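PDB 4MNR: peptidoglycan glycosyltransferase from Eggerthella lenta, which is a penicillin-binding protein that combines a dimerisation-type domain with a larger domain of the beta-lactamase-like fold. Local coordinates for residues N114-A120 with T449-V453; L125-A131 with A146-T150. The contacts are given in a common frame with arbitrary orientation. Where two conformers were deposited one is given. Residue numbers count along the deposited sequence, not the author numbering.

Contact 1. Residues N114-A120 with T449-V453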
ATOM      1  N   ASN A 114      13.151   6.753  -6.131  1.00  8.99           N
ATOM      2  CA  ASN A 114      14.593   6.637  -5.961  1.00  9.41           C
ATOM      3  C   ASN A 114      15.027   5.262  -6.465  1.00  8.40           C
ATOM      4  O   ASN A 114      14.437   4.255  -6.084  1.00  9.49           O
ATOM      5  CB  ASN A 114      14.992   6.814  -4.495  1.00 11.15           C
ATOM      6  CG  ASN A 114      16.481   6.534  -4.266  1.00 14.51           C
ATOM      7  OD1 ASN A 114      16.872   5.393  -4.003  1.00 14.94           O
ATOM      8  ND2 ASN A 114      17.319   7.567  -4.414  1.00 15.25           N
ATOM      9  N   SER A 115      16.022   5.208  -7.344  1.00  9.93           N
ATOM     10  CA  SER A 115      16.355   3.926  -7.961  1.00 11.23           C
ATOM     11  C   SER A 115      16.826   2.858  -6.969  1.00 11.12           C
ATOM     12  O   SER A 115      16.547   1.679  -7.168  1.00 12.66           O
ATOM     13  CB  SER A 115      17.372   4.105  -9.096  1.00 13.00           C
ATOM     14  OG  SER A 115      18.628   4.522  -8.591  1.00 14.62           O
ATOM     15  N   LYS A 116      17.500   3.267  -5.895  1.00 12.55           N
ATOM     16  CA  LYS A 116      18.017   2.299  -4.927  1.00 13.18           C
ATOM     17  C   LYS A 116      16.912   1.752  -4.027  1.00 14.05           C
ATOM     18  O   LYS A 116      16.889   0.554  -3.712  1.00 14.17           O
ATOM     19  CB  LYS A 116      19.142   2.903  -4.077  1.00 16.68           C
ATOM     20  CG  LYS A 116      20.387   3.260  -4.879  1.00 21.79           C
ATOM     21  CD  LYS A 116      21.392   4.026  -4.020  1.00 34.21           C
ATOM     22  CE  LYS A 116      21.802   3.237  -2.785  1.00 43.19           C
ATOM     23  NZ  LYS A 116      22.769   3.992  -1.924  1.00 46.74           N
ATOM     24  N   ILE A 117      15.993   2.625  -3.616  1.00  8.29           N
ATOM     25  CA  ILE A 117      14.854   2.180  -2.819  1.00  7.52           C
ATOM     26  C   ILE A 117      13.945   1.315  -3.689  1.00 11.40           C
ATOM     27  O   ILE A 117      13.437   0.287  -3.252  1.00 11.56           O
ATOM     28  CB  ILE A 117      14.087   3.376  -2.212  1.00  8.03           C
ATOM     29  CG1 ILE A 117      15.037   4.209  -1.354  1.00 10.95           C
ATOM     30  CG2 ILE A 117      12.936   2.893  -1.345  1.00 11.38           C
ATOM     31  CD1 ILE A 117      14.392   5.451  -0.749  1.00 12.99           C
ATOM     32  N   GLN A 118      13.770   1.721  -4.943  1.00 10.44           N
ATOM     33  CA  GLN A 118      12.976   0.935  -5.884  1.00 10.56           C
ATOM     34  C   GLN A 118      13.565  -0.472  -6.047  1.00  9.17           C
ATOM     35  O   GLN A 118      12.843  -1.456  -6.011  1.00 10.81           O
ATOM     36  CB  GLN A 118      12.918   1.638  -7.242  1.00  8.72           C
ATOM     37  CG  GLN A 118      12.130   0.859  -8.299  1.00 10.49           C
ATOM     38  CD  GLN A 118      10.639   0.842  -8.040  1.00  9.41           C
ATOM     39  OE1 GLN A 118      10.088   1.775  -7.462  1.00  9.05           O
ATOM     40  NE2 GLN A 118       9.975  -0.218  -8.499  1.00  7.74           N
ATOM     41  N   GLN A 119      14.885  -0.564  -6.168  1.00  7.76           N
ATOM     42  CA  GLN A 119      15.526  -1.866  -6.335  1.00  9.29           C
ATOM     43  C   GLN A 119      15.340  -2.714  -5.073  1.00 14.71           C
ATOM     44  O   GLN A 119      15.129  -3.930  -5.159  1.00 12.38           O
ATOM     45  CB  GLN A 119      17.021  -1.719  -6.669  1.00 12.11           C
ATOM     46  CG  GLN A 119      17.682  -3.036  -7.020  1.00 15.22           C
ATOM     47  CD  GLN A 119      17.058  -3.667  -8.240  1.00 19.03           C
ATOM     48  OE1 GLN A 119      17.017  -3.052  -9.308  1.00 20.99           O
ATOM     49  NE2 GLN A 119      16.555  -4.893  -8.093  1.00 19.26           N
ATOM     50  N   ALA A 120      15.422  -2.079  -3.903  1.00 12.11           N
ATOM     51  CA  ALA A 120      15.235  -2.820  -2.656  1.00 12.05           C
ATOM     52  C   ALA A 120      13.817  -3.376  -2.573  1.00 11.27           C
ATOM     53  O   ALA A 120      13.619  -4.511  -2.138  1.00 13.19           O
ATOM     54  CB  ALA A 120      15.531  -1.938  -1.439  1.00 13.34           C
ATOM     55  N   THR A 449      17.173   0.011   3.594  1.00 12.05           N
ATOM     56  CA  THR A 449      17.707   0.647   2.395  1.00 11.65           C
ATOM     57  C   THR A 449      17.255   2.093   2.298  1.00 11.85           C
ATOM     58  O   THR A 449      18.066   2.974   2.005  1.00 14.46           O
ATOM     59  CB  THR A 449      17.317  -0.119   1.117  1.00 14.57           C
ATOM     60  OG1 THR A 449      17.939  -1.410   1.147  1.00 16.63           O
ATOM     61  CG2 THR A 449      17.810   0.627  -0.117  1.00 13.32           C
ATOM     62  N   ALA A 450      15.974   2.338   2.547  1.00 11.50           N
ATOM     63  CA  ALA A 450      15.473   3.713   2.552  1.00 13.24           C
ATOM     64  C   ALA A 450      16.234   4.587   3.560  1.00 13.71           C
ATOM     65  O   ALA A 450      16.615   5.712   3.239  1.00 13.99           O
ATOM     66  CB  ALA A 450      13.977   3.747   2.827  1.00 10.35           C
ATOM     67  N   LEU A 451      16.476   4.070   4.764  1.00 12.38           N
ATOM     68  CA  LEU A 451      17.194   4.852   5.781  1.00 13.60           C
ATOM     69  C   LEU A 451      18.647   5.095   5.390  1.00 16.05           C
ATOM     70  O   LEU A 451      19.206   6.154   5.663  1.00 16.81           O
ATOM     71  CB  LEU A 451      17.114   4.172   7.152  1.00 12.83           C
ATOM     72  CG  LEU A 451      15.681   4.114   7.676  1.00 16.58           C
ATOM     73  CD1 LEU A 451      15.572   3.086   8.786  1.00 17.54           C
ATOM     74  CD2 LEU A 451      15.253   5.479   8.184  1.00 18.68           C
ATOM     75  N   GLU A 452      19.264   4.110   4.741  1.00 14.08           N
ATOM     76  CA  GLU A 452      20.631   4.293   4.245  1.00 14.69           C
ATOM     77  C   GLU A 452      20.706   5.388   3.172  1.00 15.30           C
ATOM     78  O   GLU A 452      21.613   6.239   3.196  1.00 17.71           O
ATOM     79  CB  GLU A 452      21.166   2.973   3.691  1.00 20.83           C
ATOM     80  CG  GLU A 452      21.463   1.927   4.751  1.00 25.98           C
ATOM     81  CD  GLU A 452      21.714   0.547   4.159  1.00 33.22           C
ATOM     82  OE1 GLU A 452      21.530   0.370   2.932  1.00 33.08           O
ATOM     83  OE2 GLU A 452      22.099  -0.359   4.926  1.00 35.24           O
ATOM     84  N   VAL A 453      19.763   5.344   2.229  1.00 14.38           N
ATOM     85  CA  VAL A 453      19.711   6.302   1.126  1.00 15.11           C
ATOM     86  C   VAL A 453      19.521   7.712   1.667  1.00 17.63           C
ATOM     87  O   VAL A 453      20.165   8.666   1.204  1.00 19.91           O
ATOM     88  CB  VAL A 453      18.574   5.939   0.150  1.00 16.66           C
ATOM     89  CG1 VAL A 453      18.253   7.110  -0.770  1.00 20.82           C
ATOM     90  CG2 VAL A 453      18.954   4.698  -0.638  1.00 17.16           C
TER
HETATM   91  O   HOH W   1      21.599   1.714   0.289  1.00 41.11           O

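Contact 2. Residues L125-A131 with A146-T150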
ATOM      1  N   LEU A 125      10.504  -8.554  -3.217  1.00 10.34           N
ATOM      2  CA  LEU A 125       9.444  -9.315  -3.874  1.00 10.35           C
ATOM      3  C   LEU A 125       9.954 -10.381  -4.839  1.00 11.97           C
ATOM      4  O   LEU A 125       9.154 -11.117  -5.411  1.00 13.81           O
ATOM      5  CB  LEU A 125       8.560  -8.365  -4.688  1.00  9.35           C
ATOM      6  CG  LEU A 125       7.874  -7.240  -3.912  1.00  9.55           C
ATOM      7  CD1 LEU A 125       7.208  -6.271  -4.881  1.00 12.53           C
ATOM      8  CD2 LEU A 125       6.878  -7.843  -2.967  1.00 13.49           C
ATOM      9  N   ALA A 126      11.265 -10.456  -5.040  1.00 14.54           N
ATOM     10  CA  ALA A 126      11.813 -11.332  -6.075  1.00 16.97           C
ATOM     11  C   ALA A 126      11.404 -12.799  -5.885  1.00 16.23           C
ATOM     12  O   ALA A 126      11.607 -13.374  -4.821  1.00 16.57           O
ATOM     13  CB  ALA A 126      13.333 -11.198  -6.138  1.00 19.14           C
ATOM     14  N   GLY A 127      10.808 -13.389  -6.917  1.00 11.96           N
ATOM     15  CA  GLY A 127      10.389 -14.781  -6.852  1.00 12.93           C
ATOM     16  C   GLY A 127       9.047 -14.973  -6.164  1.00 12.66           C
ATOM     17  O   GLY A 127       8.592 -16.108  -5.985  1.00 13.53           O
ATOM     18  N   ARG A 128       8.410 -13.860  -5.801  1.00 12.01           N
ATOM     19  CA  ARG A 128       7.127 -13.901  -5.118  1.00 14.65           C
ATOM     20  C   ARG A 128       6.061 -13.212  -5.953  1.00 14.27           C
ATOM     21  O   ARG A 128       6.346 -12.631  -6.998  1.00 12.06           O
ATOM     22  CB  ARG A 128       7.214 -13.138  -3.800  1.00 19.91           C
ATOM     23  CG  ARG A 128       8.449 -13.428  -2.978  1.00 26.46           C
ATOM     24  CD  ARG A 128       8.088 -14.323  -1.838  1.00 28.17           C
ATOM     25  NE  ARG A 128       9.216 -14.647  -0.974  1.00 27.45           N
ATOM     26  CZ  ARG A 128       9.098 -15.423   0.094  1.00 23.98           C
ATOM     27  NH1 ARG A 128       7.910 -15.917   0.401  1.00 21.84           N
ATOM     28  NH2 ARG A 128      10.153 -15.702   0.848  1.00 24.63           N
ATOM     29  N   LYS A 129       4.825 -13.294  -5.471  1.00 12.08           N
ATOM     30  CA  LYS A 129       3.726 -12.508  -5.990  1.00 11.73           C
ATOM     31  C   LYS A 129       3.363 -11.487  -4.909  1.00  9.59           C
ATOM     32  O   LYS A 129       3.208 -11.833  -3.733  1.00 12.92           O
ATOM     33  CB  LYS A 129       2.548 -13.430  -6.241  1.00 17.08           C
ATOM     34  CG  LYS A 129       1.553 -12.931  -7.237  1.00 29.66           C
ATOM     35  CD  LYS A 129       0.936 -14.117  -7.959  1.00 37.16           C
ATOM     36  CE  LYS A 129       2.023 -14.942  -8.623  1.00 45.45           C
ATOM     37  NZ  LYS A 129       1.473 -16.001  -9.521  1.00 49.76           N
ATOM     38  N   GLY A 130       3.231 -10.228  -5.295  1.00  8.84           N
ATOM     39  CA  GLY A 130       2.854  -9.212  -4.321  1.00  9.96           C
ATOM     40  C   GLY A 130       3.241  -7.816  -4.745  1.00 10.36           C
ATOM     41  O   GLY A 130       3.444  -7.549  -5.932  1.00  9.21           O
ATOM     42  N   ALA A 131       3.357  -6.914  -3.775  1.00  7.39           N
ATOM     43  CA  ALA A 131       3.630  -5.527  -4.100  1.00  8.68           C
ATOM     44  C   ALA A 131       4.206  -4.789  -2.925  1.00  8.85           C
ATOM     45  O   ALA A 131       4.005  -5.182  -1.769  1.00  9.03           O
ATOM     46  CB  ALA A 131       2.347  -4.832  -4.552  1.00  8.44           C
ATOM     47  N   ALA A 146       6.575  -1.156  -6.484  1.00  7.20           N
ATOM     48  CA  ALA A 146       6.965  -2.409  -7.159  1.00  8.59           C
ATOM     49  C   ALA A 146       5.865  -3.457  -7.134  1.00  8.83           C
ATOM     50  O   ALA A 146       5.151  -3.601  -6.145  1.00  7.79           O
ATOM     51  CB  ALA A 146       8.216  -3.000  -6.527  1.00 12.34           C
ATOM     52  N   SER A 147       5.745  -4.192  -8.235  0.60  8.29           N
ATOM     53  CA  SER A 147       4.838  -5.334  -8.301  0.60  8.59           C
ATOM     54  C   SER A 147       5.640  -6.552  -8.750  0.60  9.06           C
ATOM     55  O   SER A 147       6.639  -6.410  -9.461  0.60 11.26           O
ATOM     56  CB  SER A 147       3.710  -5.073  -9.301  0.60  9.45           C
ATOM     57  OG  SER A 147       3.023  -3.877  -8.987  0.60  8.63           O
ATOM     58  N   ALA A 148       5.210  -7.734  -8.322  1.00  9.25           N
ATOM     59  CA  ALA A 148       5.836  -8.986  -8.728  1.00 10.23           C
ATOM     60  C   ALA A 148       4.737 -10.015  -8.966  1.00 12.42           C
ATOM     61  O   ALA A 148       3.763 -10.044  -8.234  1.00 10.61           O
ATOM     62  CB  ALA A 148       6.796  -9.469  -7.646  1.00 12.82           C
ATOM     63  N   PRO A 149       4.893 -10.877  -9.986  1.00 12.25           N
ATOM     64  CA  PRO A 149       6.031 -11.004 -10.898  1.00 11.51           C
ATOM     65  C   PRO A 149       6.188  -9.809 -11.815  1.00 14.81           C
ATOM     66  O   PRO A 149       5.256  -9.024 -12.024  1.00 14.56           O
ATOM     67  CB  PRO A 149       5.683 -12.245 -11.730  1.00 13.96           C
ATOM     68  CG  PRO A 149       4.670 -12.973 -10.945  1.00 19.75           C
ATOM     69  CD  PRO A 149       3.885 -11.917 -10.229  1.00 13.91           C
ATOM     70  N   THR A 150       7.393  -9.661 -12.338  1.00 14.04           N
ATOM     71  CA  THR A 150       7.679  -8.518 -13.173  1.00 13.16           C
ATOM     72  C   THR A 150       8.374  -8.951 -14.456  1.00 12.41           C
ATOM     73  O   THR A 150       8.442 -10.149 -14.775  1.00 14.76           O
ATOM     74  CB  THR A 150       8.484  -7.451 -12.383  1.00 16.27           C
ATOM     75  OG1 THR A 150       8.526  -6.228 -13.130  1.00 14.95           O
ATOM     76  CG2 THR A 150       9.897  -7.949 -12.087  1.00 15.67           C
TER

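Contact 1. Residues N114-A120 with T449-V453
I117 lays its side chain over one turn of the partner helix, CD1 lying 3.9 Å from A450 CA and 4.0 Å from A450 CB, while its CG1 lies 4.0 Å from V453 CG2. With alanine as the first of these neighbours, the backbones come close: the CA atoms of I117 and A450 are 5.6 Å apart. V453 is the most heavily covered residue of the contact. Its CG2 also meets K116 CE at 3.9 Å, and its CG1 lies 3.8 Å from N114 ND2. N114 OD1 in turn caps the helix, accepting from I117 N at 2.9 Å and, weakly, from K116 N at 2.9 Å, so that this N-cap residue both starts the helix and touches its neighbour.

The two segments run nearly antiparallel, at 168° with axes 9.2 Å apart, and belong to helices 115-125 and 438-453. These are an early and the last helix flanking the five-stranded antiparallel sheet of the penicillin-recognising (beta-lactamase-like) fold, where helices from the two ends of the domain characteristically pair on one face; I117 also reaches A144 on strand 142-148.

One turn before V453, T449 CG2 sits 3.7 Å from K116 O and 4.3 Å from I117 CA, and T449 OG1 lies 3.6 Å from A120 CB while being hydrogen-bonded to N445 O of its own helix. No direct hydrogen bond crosses the interface. At its exposed margin a water donates to E452 OE1 at 3.0 Å and accepts weakly from K116 NZ at 3.4 Å.

Contact 2. Residues L125-A131 with A146-T150
At the open end of the beta hairpin formed by strands 130-135 and 142-148, small residues (G130, A131, A146 and A148) occupy paired positions, and L125 covers A146 and A148 from outside the strands. L125, in the m,t rotamer, brings CD1 to 3.8 Å from A146 CB, and its CB lies 3.6 Å from A148 CB; it also packs on I429 and I431 of the next strand. A type II turn from L125 to R128, with G127 at its third position, then leads into the hairpin. R128 NH1 forms a salt bridge with E435 OE1; separately, R128 O lies 3.3 Å from A148 CB. K129, t at chi1 but bent at chi3 (m), brings CE to 3.9 Å from P149 CD, just after the cis peptide bond that ends strand 142-148. S147, with chi1 in m in the conformer given, bonds through OG to A176 N; its CB shares a sheet face with that of A131, its non-hydrogen-bonded partner. G130 has backbone angles at which a CB would collide with the preceding carbonyl. It forms the hydrogen-bonded antiparallel pair with A148: G130 N to A148 O and A148 N to G130 O, both 3.0 Å.

Helix 115-125 ties the two contacts together: its first turns form one side of contact 1, and from it the chain runs into contact 2. Their centres are 16 Å apart, yet they touch where Q118 NE2 packs 3.8 Å from A146 CB, and Q118 OE1 accepts a hydrogen bond from M145 N. Strand 142-148, at one edge of the five-stranded sheet, thus pairs with strand 130-135 while the helix packs against its face. In this fold the active site lies beside the strand at the opposite edge, here 398-406 with its KTG sequence, so both contacts probably stand away from it. Contact 2 joins segments with 14 residues between them, whereas contact 1 spans 328.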